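VP1 (Merkel cell polyomavirus, PDB 4FMH) forms the pentameric units of the icosahedral viral capsid and binds sialylated glycans at a site required for infection. Local coordinates at residues W92-V97 / D249-S254. Sequence-based numbering, arbitrary orientation.
Sequences WEAISV and DGLFIS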
ATOM      1  N   TRP B  92      26.389 -27.441  -8.968  1.00 20.57           N
ATOM      2  CA  TRP B  92      26.116 -26.011  -9.012  1.00 20.33           C
ATOM      3  C   TRP B  92      24.994 -25.662  -8.039  1.00 19.50           C
ATOM      4  O   TRP B  92      23.946 -26.315  -8.017  1.00 19.33           O
ATOM      5  CB  TRP B  92      25.764 -25.564 -10.427  1.00 20.36           C
ATOM      6  CG  TRP B  92      26.942 -25.542 -11.359  1.00 22.48           C
ATOM      7  CD1 TRP B  92      27.178 -26.389 -12.403  1.00 23.75           C
ATOM      8  CD2 TRP B  92      28.041 -24.623 -11.330  1.00 23.39           C
ATOM      9  NE1 TRP B  92      28.354 -26.054 -13.030  1.00 23.22           N
ATOM     10  CE2 TRP B  92      28.906 -24.977 -12.392  1.00 25.43           C
ATOM     11  CE3 TRP B  92      28.382 -23.537 -10.510  1.00 23.55           C
ATOM     12  CZ2 TRP B  92      30.091 -24.283 -12.656  1.00 26.63           C
ATOM     13  CZ3 TRP B  92      29.566 -22.852 -10.768  1.00 26.00           C
ATOM     14  CH2 TRP B  92      30.403 -23.226 -11.835  1.00 27.27           C
ATOM     15  N   GLU B  93      25.242 -24.645  -7.223  1.00 18.96           N
ATOM     16  CA  GLU B  93      24.287 -24.176  -6.222  1.00 18.25           C
ATOM     17  C   GLU B  93      23.891 -22.742  -6.557  1.00 17.22           C
ATOM     18  O   GLU B  93      24.744 -21.856  -6.578  1.00 17.28           O
ATOM     19  CB  GLU B  93      24.925 -24.246  -4.833  1.00 19.17           C
ATOM     20  CG  GLU B  93      24.076 -23.703  -3.686  1.00 19.21           C
ATOM     21  CD  GLU B  93      24.870 -23.514  -2.401  1.00 21.54           C
ATOM     22  OE1 GLU B  93      26.111 -23.713  -2.404  1.00 20.79           O
ATOM     23  OE2 GLU B  93      24.247 -23.157  -1.382  1.00 20.05           O
ATOM     24  N   ALA B  94      22.605 -22.517  -6.824  1.00 16.69           N
ATOM     25  CA  ALA B  94      22.102 -21.172  -7.128  1.00 15.76           C
ATOM     26  C   ALA B  94      21.986 -20.358  -5.847  1.00 16.24           C
ATOM     27  O   ALA B  94      21.283 -20.760  -4.918  1.00 16.22           O
ATOM     28  CB  ALA B  94      20.748 -21.248  -7.829  1.00 15.11           C
ATOM     29  N   ILE B  95      22.673 -19.220  -5.788  1.00 15.56           N
ATOM     30  CA  ILE B  95      22.730 -18.453  -4.535  1.00 16.52           C
ATOM     31  C   ILE B  95      21.973 -17.120  -4.561  1.00 16.04           C
ATOM     32  O   ILE B  95      21.509 -16.647  -3.519  1.00 15.54           O
ATOM     33  CB  ILE B  95      24.180 -18.280  -4.006  1.00 17.46           C
ATOM     34  CG1 ILE B  95      25.008 -17.350  -4.910  1.00 17.46           C
ATOM     35  CG2 ILE B  95      24.843 -19.660  -3.824  1.00 17.92           C
ATOM     36  CD1 ILE B  95      26.419 -17.073  -4.381  1.00 19.88           C
ATOM     37  N   SER B  96      21.840 -16.529  -5.743  1.00 15.27           N
ATOM     38  CA  SER B  96      21.082 -15.288  -5.892  1.00 15.19           C
ATOM     39  C   SER B  96      20.642 -15.102  -7.328  1.00 14.97           C
ATOM     40  O   SER B  96      21.189 -15.725  -8.242  1.00 14.83           O
ATOM     41  CB  SER B  96      21.904 -14.074  -5.437  1.00 16.59           C
ATOM     42  OG  SER B  96      23.112 -13.963  -6.171  1.00 18.90           O
ATOM     43  N   VAL B  97      19.645 -14.240  -7.515  1.00 13.66           N
ATOM     44  CA  VAL B  97      19.133 -13.924  -8.835  1.00 14.31           C
ATOM     45  C   VAL B  97      18.734 -12.455  -8.905  1.00 14.40           C
ATOM     46  O   VAL B  97      18.173 -11.906  -7.951  1.00 13.81           O
ATOM     47  CB  VAL B  97      17.933 -14.847  -9.235  1.00 14.05           C
ATOM     48  CG1 VAL B  97      16.797 -14.768  -8.209  1.00 15.14           C
ATOM     49  CG2 VAL B  97      17.423 -14.521 -10.642  1.00 13.92           C
ATOM     50  N   ASP B 249      23.299 -31.179 -13.682  1.00 28.32           N
ATOM     51  CA  ASP B 249      23.865 -29.920 -14.183  1.00 28.20           C
ATOM     52  C   ASP B 249      22.844 -29.070 -14.949  1.00 26.50           C
ATOM     53  O   ASP B 249      23.172 -28.444 -15.960  1.00 27.47           O
ATOM     54  CB  ASP B 249      25.116 -30.182 -15.038  1.00 29.67           C
ATOM     55  CG  ASP B 249      26.269 -30.755 -14.228  1.00 34.02           C
ATOM     56  OD1 ASP B 249      26.468 -30.322 -13.071  1.00 36.40           O
ATOM     57  OD2 ASP B 249      26.988 -31.629 -14.756  1.00 35.58           O
ATOM     58  N   GLY B 250      21.610 -29.063 -14.448  1.00 23.90           N
ATOM     59  CA  GLY B 250      20.517 -28.308 -15.046  1.00 21.33           C
ATOM     60  C   GLY B 250      19.916 -27.328 -14.059  1.00 19.38           C
ATOM     61  O   GLY B 250      19.634 -27.683 -12.909  1.00 19.54           O
ATOM     62  N   LEU B 251      19.746 -26.092 -14.517  1.00 17.51           N
ATOM     63  CA  LEU B 251      19.089 -25.046 -13.752  1.00 16.40           C
ATOM     64  C   LEU B 251      17.726 -24.766 -14.374  1.00 15.97           C
ATOM     65  O   LEU B 251      17.625 -24.489 -15.571  1.00 15.70           O
ATOM     66  CB  LEU B 251      19.946 -23.773 -13.751  1.00 16.92           C
ATOM     67  CG  LEU B 251      19.394 -22.518 -13.057  1.00 16.83           C
ATOM     68  CD1 LEU B 251      19.390 -22.676 -11.554  1.00 13.89           C
ATOM     69  CD2 LEU B 251      20.229 -21.313 -13.451  1.00 16.10           C
ATOM     70  N   PHE B 252      16.685 -24.850 -13.556  1.00 14.96           N
ATOM     71  CA  PHE B 252      15.327 -24.641 -14.031  1.00 14.89           C
ATOM     72  C   PHE B 252      14.822 -23.260 -13.656  1.00 13.96           C
ATOM     73  O   PHE B 252      14.866 -22.867 -12.493  1.00 13.71           O
ATOM     74  CB  PHE B 252      14.394 -25.722 -13.492  1.00 15.01           C
ATOM     75  CG  PHE B 252      14.483 -27.023 -14.248  1.00 20.55           C
ATOM     76  CD1 PHE B 252      15.510 -27.924 -13.986  1.00 23.11           C
ATOM     77  CD2 PHE B 252      13.549 -27.335 -15.236  1.00 23.43           C
ATOM     78  CE1 PHE B 252      15.605 -29.139 -14.690  1.00 26.07           C
ATOM     79  CE2 PHE B 252      13.633 -28.548 -15.944  1.00 24.66           C
ATOM     80  CZ  PHE B 252      14.664 -29.446 -15.667  1.00 22.83           C
ATOM     81  N   ILE B 253      14.363 -22.530 -14.669  1.00 14.18           N
ATOM     82  CA  ILE B 253      13.863 -21.168 -14.507  1.00 13.74           C
ATOM     83  C   ILE B 253      12.433 -21.113 -15.028  1.00 14.09           C
ATOM     84  O   ILE B 253      12.178 -21.466 -16.185  1.00 13.51           O
ATOM     85  CB  ILE B 253      14.758 -20.164 -15.267  1.00 15.12           C
ATOM     86  CG1 ILE B 253      16.234 -20.401 -14.886  1.00 18.22           C
ATOM     87  CG2 ILE B 253      14.255 -18.725 -15.068  1.00 12.74           C
ATOM     88  CD1 ILE B 253      17.023 -19.183 -14.502  1.00 24.25           C
ATOM     89  N   SER B 254      11.511 -20.676 -14.168  1.00 12.87           N
ATOM     90  CA  SER B 254      10.086 -20.664 -14.482  1.00 13.12           C
ATOM     91  C   SER B 254       9.499 -19.310 -14.153  1.00 12.05           C
ATOM     92  O   SER B 254       9.959 -18.650 -13.220  1.00 12.26           O
ATOM     93  CB  SER B 254       9.349 -21.719 -13.653  1.00 12.98           C
ATOM     94  OG  SER B 254      10.006 -22.972 -13.713  1.00 17.90           O
TER
HETATM   95  O   HOH W   1      25.236 -29.076 -10.907  1.00 15.83           O
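Ala-94 and Leu-251 meet in a small apolar contact across the interior of the VP1 jelly roll, and one water ties Trp-92 to Asp-249 at the end of the same interface. Strands 89-101 and 250-263 both pair with strand 269-287 elsewhere in the curled sheet, but here they face each other through side chains, with the CA atoms of Ala-94 and Leu-251 8.2 Å apart. The touch itself is a methyl against a methyl: Ala-94 CB lies 4.2 Å from Leu-251 CD1. With CG of Leu-251 anti to the backbone N (chi1 177°), the side chain extends toward strand 89-101 and CD1 becomes the branch that touches.

At Asp-249, just before strand 250-263, the link becomes polar. The water accepts from Trp-92 N at 2.8 Å and donates to Asp-249 OD1, also at 2.8 Å, so the water relays a backbone N-H to a carboxylate. The same OD1 stands 4.1 Å from Trp-92 CD1, approaching the indole obliquely, with the carboxylate plane turned 69° from the ring. The indole nitrogen is engaged elsewhere: Trp-92 NE1 donates to Pro-78 O, a bond that restrains the turn of the indole.

The side chain of Glu-93 leaves its backbone on the far side from strand 250-263, and OE1 forms salt bridges with Arg-283 and Arg-285 of strand 269-287, while OE2 accepts from Gly-243 N. Ile-137 of strand 131-138 packs against both Ala-94 and Leu-251, while Trp-92 rests on Thr-22 of strand 11-28 and Lys-284 of strand 269-287.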